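Long-range contacts in homoserine O-acetyltransferase (Bacillus anthracis str. 'Ames Ancestor', PDB 3I1I), which probably transfers an acetyl group from acetyl-CoA to the hydroxyl of L-homoserine: residues R23-Q28 with M122-F127; R174-I179 with L311-K316. One frame throughout, in Å; residues are numbered along the deposited sequence.

Interaction 1. Residues R23-Q28 with M122-F127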
ATOM      1  N   ARG A  23       5.986  30.138  -2.652  1.00 29.71           N
ATOM      2  CA  ARG A  23       5.386  30.494  -1.367  1.00 29.94           C
ATOM      3  C   ARG A  23       6.468  31.084  -0.410  1.00 30.24           C
ATOM      4  O   ARG A  23       7.603  30.590  -0.382  1.00 30.45           O
ATOM      5  CB  ARG A  23       4.740  29.258  -0.761  1.00 30.44           C
ATOM      6  CG  ARG A  23       4.042  29.482   0.565  1.00 30.72           C
ATOM      7  CD  ARG A  23       2.691  30.122   0.387  1.00 31.94           C
ATOM      8  NE  ARG A  23       2.020  30.163   1.684  1.00 33.28           N
ATOM      9  CZ  ARG A  23       1.375  29.144   2.247  1.00 33.52           C
ATOM     10  NH1 ARG A  23       1.256  27.970   1.621  1.00 31.39           N
ATOM     11  NH2 ARG A  23       0.846  29.306   3.452  1.00 35.78           N
ATOM     12  N   THR A  24       6.128  32.144   0.343  1.00 29.48           N
ATOM     13  CA  THR A  24       7.075  32.751   1.276  1.00 28.98           C
ATOM     14  C   THR A  24       6.548  32.670   2.701  1.00 28.87           C
ATOM     15  O   THR A  24       5.465  33.165   2.974  1.00 30.19           O
ATOM     16  CB  THR A  24       7.440  34.219   0.871  1.00 29.17           C
ATOM     17  OG1 THR A  24       8.039  34.214  -0.440  1.00 29.91           O
ATOM     18  CG2 THR A  24       8.432  34.844   1.857  1.00 26.42           C
ATOM     19  N   ILE A  25       7.283  32.005   3.597  1.00 27.55           N
ATOM     20  CA  ILE A  25       6.889  31.917   4.993  1.00 26.84           C
ATOM     21  C   ILE A  25       8.160  31.951   5.845  1.00 26.97           C
ATOM     22  O   ILE A  25       9.250  31.732   5.327  1.00 26.89           O
ATOM     23  CB  ILE A  25       6.051  30.611   5.286  1.00 27.10           C
ATOM     24  CG1 ILE A  25       6.837  29.344   4.893  1.00 26.87           C
ATOM     25  CG2 ILE A  25       4.725  30.637   4.558  1.00 23.95           C
ATOM     26  CD1 ILE A  25       6.393  28.055   5.602  1.00 25.15           C
ATOM     27  N   PRO A  26       8.037  32.293   7.132  1.00 26.81           N
ATOM     28  CA  PRO A  26       9.150  32.070   8.062  1.00 26.25           C
ATOM     29  C   PRO A  26       9.442  30.568   8.270  1.00 26.11           C
ATOM     30  O   PRO A  26       8.518  29.750   8.369  1.00 24.44           O
ATOM     31  CB  PRO A  26       8.660  32.698   9.398  1.00 25.87           C
ATOM     32  CG  PRO A  26       7.497  33.558   9.050  1.00 26.27           C
ATOM     33  CD  PRO A  26       6.922  33.041   7.754  1.00 27.15           C
ATOM     34  N   VAL A  27      10.721  30.243   8.393  1.00 26.00           N
ATOM     35  CA  VAL A  27      11.157  28.874   8.637  1.00 26.24           C
ATOM     36  C   VAL A  27      12.243  28.842   9.714  1.00 26.98           C
ATOM     37  O   VAL A  27      12.955  29.823   9.910  1.00 27.45           O
ATOM     38  CB  VAL A  27      11.739  28.249   7.337  1.00 26.09           C
ATOM     39  CG1 VAL A  27      10.677  28.227   6.203  1.00 25.01           C
ATOM     40  CG2 VAL A  27      12.927  29.009   6.911  1.00 23.61           C
ATOM     41  N   GLN A  28      12.361  27.707  10.390  1.00 27.04           N
ATOM     42  CA  GLN A  28      13.461  27.427  11.309  1.00 27.18           C
ATOM     43  C   GLN A  28      13.998  26.037  10.981  1.00 27.05           C
ATOM     44  O   GLN A  28      13.326  25.237  10.354  1.00 26.51           O
ATOM     45  CB  GLN A  28      12.991  27.442  12.752  1.00 27.33           C
ATOM     46  CG  GLN A  28      11.770  26.535  12.977  1.00 30.16           C
ATOM     47  CD  GLN A  28      11.312  26.431  14.425  1.00 31.22           C
ATOM     48  OE1 GLN A  28      11.676  27.246  15.264  1.00 32.17           O
ATOM     49  NE2 GLN A  28      10.524  25.386  14.722  1.00 29.98           N
HETATM   50  N   MSE A 122      -2.682  21.189   5.839  1.00 29.01           N
HETATM   51  CA  MSE A 122      -2.539  21.057   4.380  1.00 29.00           C
HETATM   52  C   MSE A 122      -2.380  22.384   3.640  1.00 28.86           C
HETATM   53  O   MSE A 122      -2.137  22.392   2.412  1.00 29.10           O
HETATM   54  CB  MSE A 122      -3.686  20.244   3.775  1.00 28.92           C
HETATM   55  CG  MSE A 122      -3.783  18.829   4.320  1.00 30.16           C
HETATM   56 SE   MSE A 122      -2.074  17.831   4.318  0.65 33.75          SE
HETATM   57  CE  MSE A 122      -1.690  17.939   2.412  1.00 27.20           C
ATOM     58  N   ASP A 123      -2.458  23.504   4.357  1.00 28.24           N
ATOM     59  CA  ASP A 123      -2.019  24.767   3.779  1.00 27.84           C
ATOM     60  C   ASP A 123      -0.484  24.894   3.746  1.00 27.04           C
ATOM     61  O   ASP A 123       0.040  25.850   3.172  1.00 25.62           O
ATOM     62  CB  ASP A 123      -2.648  25.964   4.504  1.00 28.28           C
ATOM     63  CG  ASP A 123      -2.299  27.308   3.837  1.00 30.21           C
ATOM     64  OD1 ASP A 123      -2.494  27.432   2.611  1.00 28.73           O
ATOM     65  OD2 ASP A 123      -1.782  28.217   4.531  1.00 34.44           O
ATOM     66  N   PHE A 124       0.256  23.945   4.328  1.00 26.58           N
ATOM     67  CA  PHE A 124       1.714  24.028   4.209  1.00 26.06           C
ATOM     68  C   PHE A 124       2.159  23.893   2.754  1.00 25.69           C
ATOM     69  O   PHE A 124       1.579  23.132   1.995  1.00 25.39           O
ATOM     70  CB  PHE A 124       2.429  22.999   5.077  1.00 26.46           C
ATOM     71  CG  PHE A 124       3.876  23.322   5.292  1.00 26.48           C
ATOM     72  CD1 PHE A 124       4.246  24.248   6.257  1.00 27.28           C
ATOM     73  CD2 PHE A 124       4.851  22.752   4.497  1.00 25.28           C
ATOM     74  CE1 PHE A 124       5.568  24.585   6.455  1.00 27.88           C
ATOM     75  CE2 PHE A 124       6.184  23.076   4.683  1.00 25.97           C
ATOM     76  CZ  PHE A 124       6.549  24.005   5.658  1.00 27.63           C
ATOM     77  N   PRO A 125       3.185  24.648   2.348  1.00 25.67           N
ATOM     78  CA  PRO A 125       3.563  24.539   0.946  1.00 25.65           C
ATOM     79  C   PRO A 125       4.314  23.261   0.641  1.00 25.33           C
ATOM     80  O   PRO A 125       5.007  22.731   1.494  1.00 24.89           O
ATOM     81  CB  PRO A 125       4.501  25.726   0.727  1.00 25.80           C
ATOM     82  CG  PRO A 125       5.034  26.047   2.068  1.00 26.30           C
ATOM     83  CD  PRO A 125       3.944  25.698   3.047  1.00 25.98           C
ATOM     84  N   VAL A 126       4.178  22.799  -0.588  1.00 24.72           N
ATOM     85  CA  VAL A 126       4.971  21.713  -1.082  1.00 24.05           C
ATOM     86  C   VAL A 126       6.424  22.132  -1.079  1.00 24.90           C
ATOM     87  O   VAL A 126       6.766  23.264  -1.564  1.00 25.68           O
ATOM     88  CB  VAL A 126       4.547  21.341  -2.500  1.00 24.20           C
ATOM     89  CG1 VAL A 126       5.518  20.319  -3.086  1.00 21.22           C
ATOM     90  CG2 VAL A 126       3.065  20.838  -2.485  1.00 22.47           C
ATOM     91  N   PHE A 127       7.265  21.244  -0.533  1.00 23.84           N
ATOM     92  CA  PHE A 127       8.697  21.422  -0.573  1.00 23.68           C
ATOM     93  C   PHE A 127       9.400  20.307  -1.333  1.00 23.78           C
ATOM     94  O   PHE A 127       8.902  19.184  -1.406  1.00 23.44           O
ATOM     95  CB  PHE A 127       9.268  21.531   0.857  1.00 23.72           C
ATOM     96  CG  PHE A 127       9.572  20.199   1.518  1.00 21.88           C
ATOM     97  CD1 PHE A 127      10.855  19.701   1.517  1.00 20.44           C
ATOM     98  CD2 PHE A 127       8.571  19.472   2.158  1.00 21.49           C
ATOM     99  CE1 PHE A 127      11.158  18.507   2.131  1.00 22.73           C
ATOM    100  CE2 PHE A 127       8.842  18.261   2.771  1.00 20.30           C
ATOM    101  CZ  PHE A 127      10.140  17.766   2.758  1.00 22.16           C
TER
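R23 lays the aliphatic base of its side chain against the ring of P125, its CG 3.8 Å from P125 CB, the two groups crossing at about a right angle. CG stands anti to the backbone N (chi1 -178°), and a bend at chi2 (78°) carries the rest of the chain past the proline to D123. There the guanidinium uses two nitrogens on one residue. R23 NH1 gives a nearly straight hydrogen bond to the backbone O of D123 at 2.9 Å, arriving almost along the C=O axis and with the oxygen in the guanidinium plane. R23 NH2 forms a salt bridge with the carboxylate, 3.0 Å from D123 OD2; as a hydrogen bond it is weak, being bent, and the guanidinium and carboxylate planes stand 36° apart. The straight bond to the main chain therefore probably fixes the rotation of the guanidinium more than the charge pair does, and D123 itself is exposed to solvent. Deeper in, I25 extends its CD1 to F124, 3.7 Å from CE1, with CG1 in the crowded position between the backbone N and the carbonyl carbon. The same CD1 lies 4.3 Å from P125 CD, so I25 meets both apolar residues with one methyl. P125 CD lies over one face of the F124 ring, offset toward its rim, and Y120 meets that ring edge-to-face. Within the sheet, I25 and V27 bond through their backbones to Y17 and L14 of strand 10-18, while the O of F124 takes a hydrogen bond from Y282 OH in helix 277-289. The contact thus packs the loop that leads into helix 129-142 against the antiparallel strand pair at one margin of the mixed sheet, the N-terminal edge of an alpha/beta hydrolase fold.

Interaction 2. Residues R174-I179 with L311-K316; sequences RMIGVI and LMIPCK
I313 CD1 lies between two methyls of the neighbouring strand, 3.8 Å from I176 CG2 and 4.1 Å from V178 CG2; each pair runs side by side and points the same way. L311 joins this face through CD2, 4.3 Å from I176 CG2, and F368 and V365 of helix 362-370 close over it. On the other face M312, bent at chi2 and chi3, folds its selenium over G177, 4.1 Å from the CA, where a glycine leaves room for it; M175 brings its own selenium alongside, and helix 324-335 packs beyond. Past the strand ends I179 CG2 touches C315 CB at 4.2 Å, and its side chain also meets H351 of a probable catalytic triad. The strands run parallel, 12° apart, and I176, G177 and V178 pair with L311, M312 and I313. Four backbone hydrogen bonds join them: L311 N to M175 O, G177 N to L311 O, I313 N to G177 O and I179 N to I313 O, the last at 2.8 Å. The first two run nearly along the C=O axis, whereas in the other two the donor stands above the carbonyl plane. Apolar side chains on both faces thus shield a regular polar ladder, consistent with a well-ordered junction in the sheet core.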
ATOM      1  N   ARG A 174      33.322  18.035  -3.208  1.00 22.78           N
ATOM      2  CA  ARG A 174      33.097  16.611  -3.254  1.00 22.27           C
ATOM      3  C   ARG A 174      31.682  16.321  -2.884  1.00 22.03           C
ATOM      4  O   ARG A 174      31.160  16.889  -1.941  1.00 21.65           O
ATOM      5  CB  ARG A 174      33.988  15.913  -2.262  1.00 22.16           C
ATOM      6  CG  ARG A 174      35.451  16.084  -2.522  1.00 22.40           C
ATOM      7  CD  ARG A 174      36.308  15.433  -1.424  1.00 23.14           C
ATOM      8  NE  ARG A 174      37.695  15.828  -1.555  1.00 22.28           N
ATOM      9  CZ  ARG A 174      38.167  17.046  -1.275  1.00 26.22           C
ATOM     10  NH1 ARG A 174      37.380  18.018  -0.805  1.00 23.51           N
ATOM     11  NH2 ARG A 174      39.455  17.303  -1.470  1.00 26.78           N
HETATM   12  N   MSE A 175      31.054  15.401  -3.601  1.00 22.39           N
HETATM   13  CA  MSE A 175      29.712  14.953  -3.220  1.00 22.11           C
HETATM   14  C   MSE A 175      29.692  13.430  -3.104  1.00 21.59           C
HETATM   15  O   MSE A 175      30.186  12.747  -3.975  1.00 22.32           O
HETATM   16  CB  MSE A 175      28.701  15.434  -4.230  1.00 21.66           C
HETATM   17  CG  MSE A 175      27.267  15.184  -3.802  1.00 23.98           C
HETATM   18 SE   MSE A 175      26.606  13.493  -4.519  0.65 25.91          SE
HETATM   19  CE  MSE A 175      26.408  14.096  -6.356  1.00 25.57           C
ATOM     20  N   ILE A 176      29.156  12.898  -2.014  1.00 20.87           N
ATOM     21  CA  ILE A 176      29.066  11.447  -1.848  1.00 20.08           C
ATOM     22  C   ILE A 176      27.596  11.141  -1.642  1.00 19.50           C
ATOM     23  O   ILE A 176      26.981  11.612  -0.694  1.00 19.55           O
ATOM     24  CB  ILE A 176      29.843  10.926  -0.627  1.00 20.39           C
ATOM     25  CG1 ILE A 176      31.323  11.337  -0.689  1.00 21.91           C
ATOM     26  CG2 ILE A 176      29.705   9.399  -0.529  1.00 19.45           C
ATOM     27  CD1 ILE A 176      32.204  10.756   0.442  1.00 22.14           C
ATOM     28  N   GLY A 177      27.037  10.361  -2.543  1.00 18.37           N
ATOM     29  CA  GLY A 177      25.639  10.054  -2.515  1.00 18.69           C
ATOM     30  C   GLY A 177      25.486   8.565  -2.242  1.00 18.99           C
ATOM     31  O   GLY A 177      25.800   7.715  -3.118  1.00 18.92           O
ATOM     32  N   VAL A 178      25.010   8.250  -1.040  1.00 18.33           N
ATOM     33  CA  VAL A 178      24.849   6.862  -0.604  1.00 17.82           C
ATOM     34  C   VAL A 178      23.400   6.378  -0.760  1.00 17.72           C
ATOM     35  O   VAL A 178      22.444   7.097  -0.426  1.00 18.02           O
ATOM     36  CB  VAL A 178      25.309   6.706   0.862  1.00 18.08           C
ATOM     37  CG1 VAL A 178      25.301   5.196   1.271  1.00 18.04           C
ATOM     38  CG2 VAL A 178      26.692   7.315   1.043  1.00 15.07           C
ATOM     39  N   ILE A 179      23.235   5.172  -1.292  1.00 18.27           N
ATOM     40  CA  ILE A 179      21.883   4.557  -1.538  1.00 18.13           C
ATOM     41  C   ILE A 179      20.835   5.558  -2.016  1.00 18.54           C
ATOM     42  O   ILE A 179      19.795   5.707  -1.421  1.00 18.21           O
ATOM     43  CB  ILE A 179      21.382   3.734  -0.313  1.00 18.56           C
ATOM     44  CG1 ILE A 179      21.353   4.584   0.988  1.00 18.29           C
ATOM     45  CG2 ILE A 179      22.289   2.521  -0.113  1.00 15.21           C
ATOM     46  CD1 ILE A 179      20.399   4.058   2.032  1.00 16.21           C
ATOM     47  N   LEU A 311      31.159  10.738  -5.912  1.00 20.41           N
ATOM     48  CA  LEU A 311      31.189   9.318  -5.516  1.00 20.71           C
ATOM     49  C   LEU A 311      29.769   8.834  -5.199  1.00 20.66           C
ATOM     50  O   LEU A 311      29.114   9.360  -4.296  1.00 20.44           O
ATOM     51  CB  LEU A 311      32.091   9.104  -4.286  1.00 20.80           C
ATOM     52  CG  LEU A 311      32.203   7.639  -3.750  1.00 22.34           C
ATOM     53  CD1 LEU A 311      32.746   6.614  -4.839  1.00 19.07           C
ATOM     54  CD2 LEU A 311      33.045   7.553  -2.497  1.00 17.48           C
HETATM   55  N   MSE A 312      29.278   7.857  -5.963  1.00 20.61           N
HETATM   56  CA  MSE A 312      27.962   7.244  -5.705  1.00 19.25           C
HETATM   57  C   MSE A 312      28.188   5.828  -5.103  1.00 18.90           C
HETATM   58  O   MSE A 312      28.999   5.019  -5.622  1.00 17.18           O
HETATM   59  CB  MSE A 312      27.141   7.150  -6.993  1.00 20.12           C
HETATM   60  CG  MSE A 312      26.822   8.456  -7.757  1.00 21.26           C
HETATM   61 SE   MSE A 312      25.849   9.708  -6.636  0.65 28.26          SE
HETATM   62  CE  MSE A 312      24.121   8.805  -6.826  1.00 24.25           C
ATOM     63  N   ILE A 313      27.488   5.553  -3.997  1.00 18.63           N
ATOM     64  CA  ILE A 313      27.604   4.296  -3.267  1.00 18.45           C
ATOM     65  C   ILE A 313      26.226   3.647  -3.163  1.00 19.15           C
ATOM     66  O   ILE A 313      25.509   3.836  -2.187  1.00 18.90           O
ATOM     67  CB  ILE A 313      28.185   4.515  -1.875  1.00 18.43           C
ATOM     68  CG1 ILE A 313      29.517   5.270  -1.962  1.00 18.15           C
ATOM     69  CG2 ILE A 313      28.399   3.176  -1.128  1.00 14.10           C
ATOM     70  CD1 ILE A 313      30.090   5.648  -0.516  1.00 13.92           C
ATOM     71  N   PRO A 314      25.819   2.923  -4.217  1.00 20.00           N
ATOM     72  CA  PRO A 314      24.571   2.182  -4.174  1.00 19.98           C
ATOM     73  C   PRO A 314      24.779   0.763  -3.600  1.00 20.63           C
ATOM     74  O   PRO A 314      25.901   0.262  -3.515  1.00 19.76           O
ATOM     75  CB  PRO A 314      24.195   2.087  -5.639  1.00 19.36           C
ATOM     76  CG  PRO A 314      25.467   1.952  -6.320  1.00 19.15           C
ATOM     77  CD  PRO A 314      26.426   2.841  -5.556  1.00 20.33           C
ATOM     78  N   CYS A 315      23.672   0.144  -3.244  1.00 21.10           N
ATOM     79  CA  CYS A 315      23.651  -1.214  -2.856  1.00 22.13           C
ATOM     80  C   CYS A 315      22.914  -1.991  -3.912  1.00 22.40           C
ATOM     81  O   CYS A 315      21.749  -1.704  -4.220  1.00 21.84           O
ATOM     82  CB  CYS A 315      22.913  -1.385  -1.521  1.00 22.94           C
ATOM     83  SG  CYS A 315      23.023  -3.142  -0.982  1.00 25.50           S
ATOM     84  N   LYS A 316      23.578  -3.014  -4.426  1.00 23.21           N
ATOM     85  CA  LYS A 316      23.041  -3.868  -5.475  1.00 24.01           C
ATOM     86  C   LYS A 316      21.686  -4.527  -5.171  1.00 23.73           C
ATOM     87  O   LYS A 316      20.911  -4.799  -6.082  1.00 23.26           O
ATOM     88  CB  LYS A 316      24.044  -4.958  -5.734  1.00 25.60           C
ATOM     89  CG  LYS A 316      23.660  -5.927  -6.850  1.00 29.89           C
ATOM     90  CD  LYS A 316      24.861  -6.817  -7.137  1.00 35.81           C
ATOM     91  CE  LYS A 316      24.948  -7.192  -8.604  1.00 39.15           C
ATOM     92  NZ  LYS A 316      23.969  -8.252  -8.849  1.00 43.22           N
TER

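From the N terminus, the chain builds strands 10-18 and 24-34, passes through strands 44-48 and 87-91 and returns at 122-127, where interaction 1 closes a loop with no helix in it. Helix 129-142, strand 150-154 and helix 156-167 follow before interaction 2 opens at 174-179; it closes at 311-316 after a largely helical excursion. The two loops are in series and neither nest nor cross. Their centres lie 30 Å apart, on opposite sides of the chain's centre, yet both reach the same mixed sheet: interaction 1 ties a loop to its antiparallel margin, and interaction 2 joins neighbouring parallel strands toward the other margin, formed by strand 340-342.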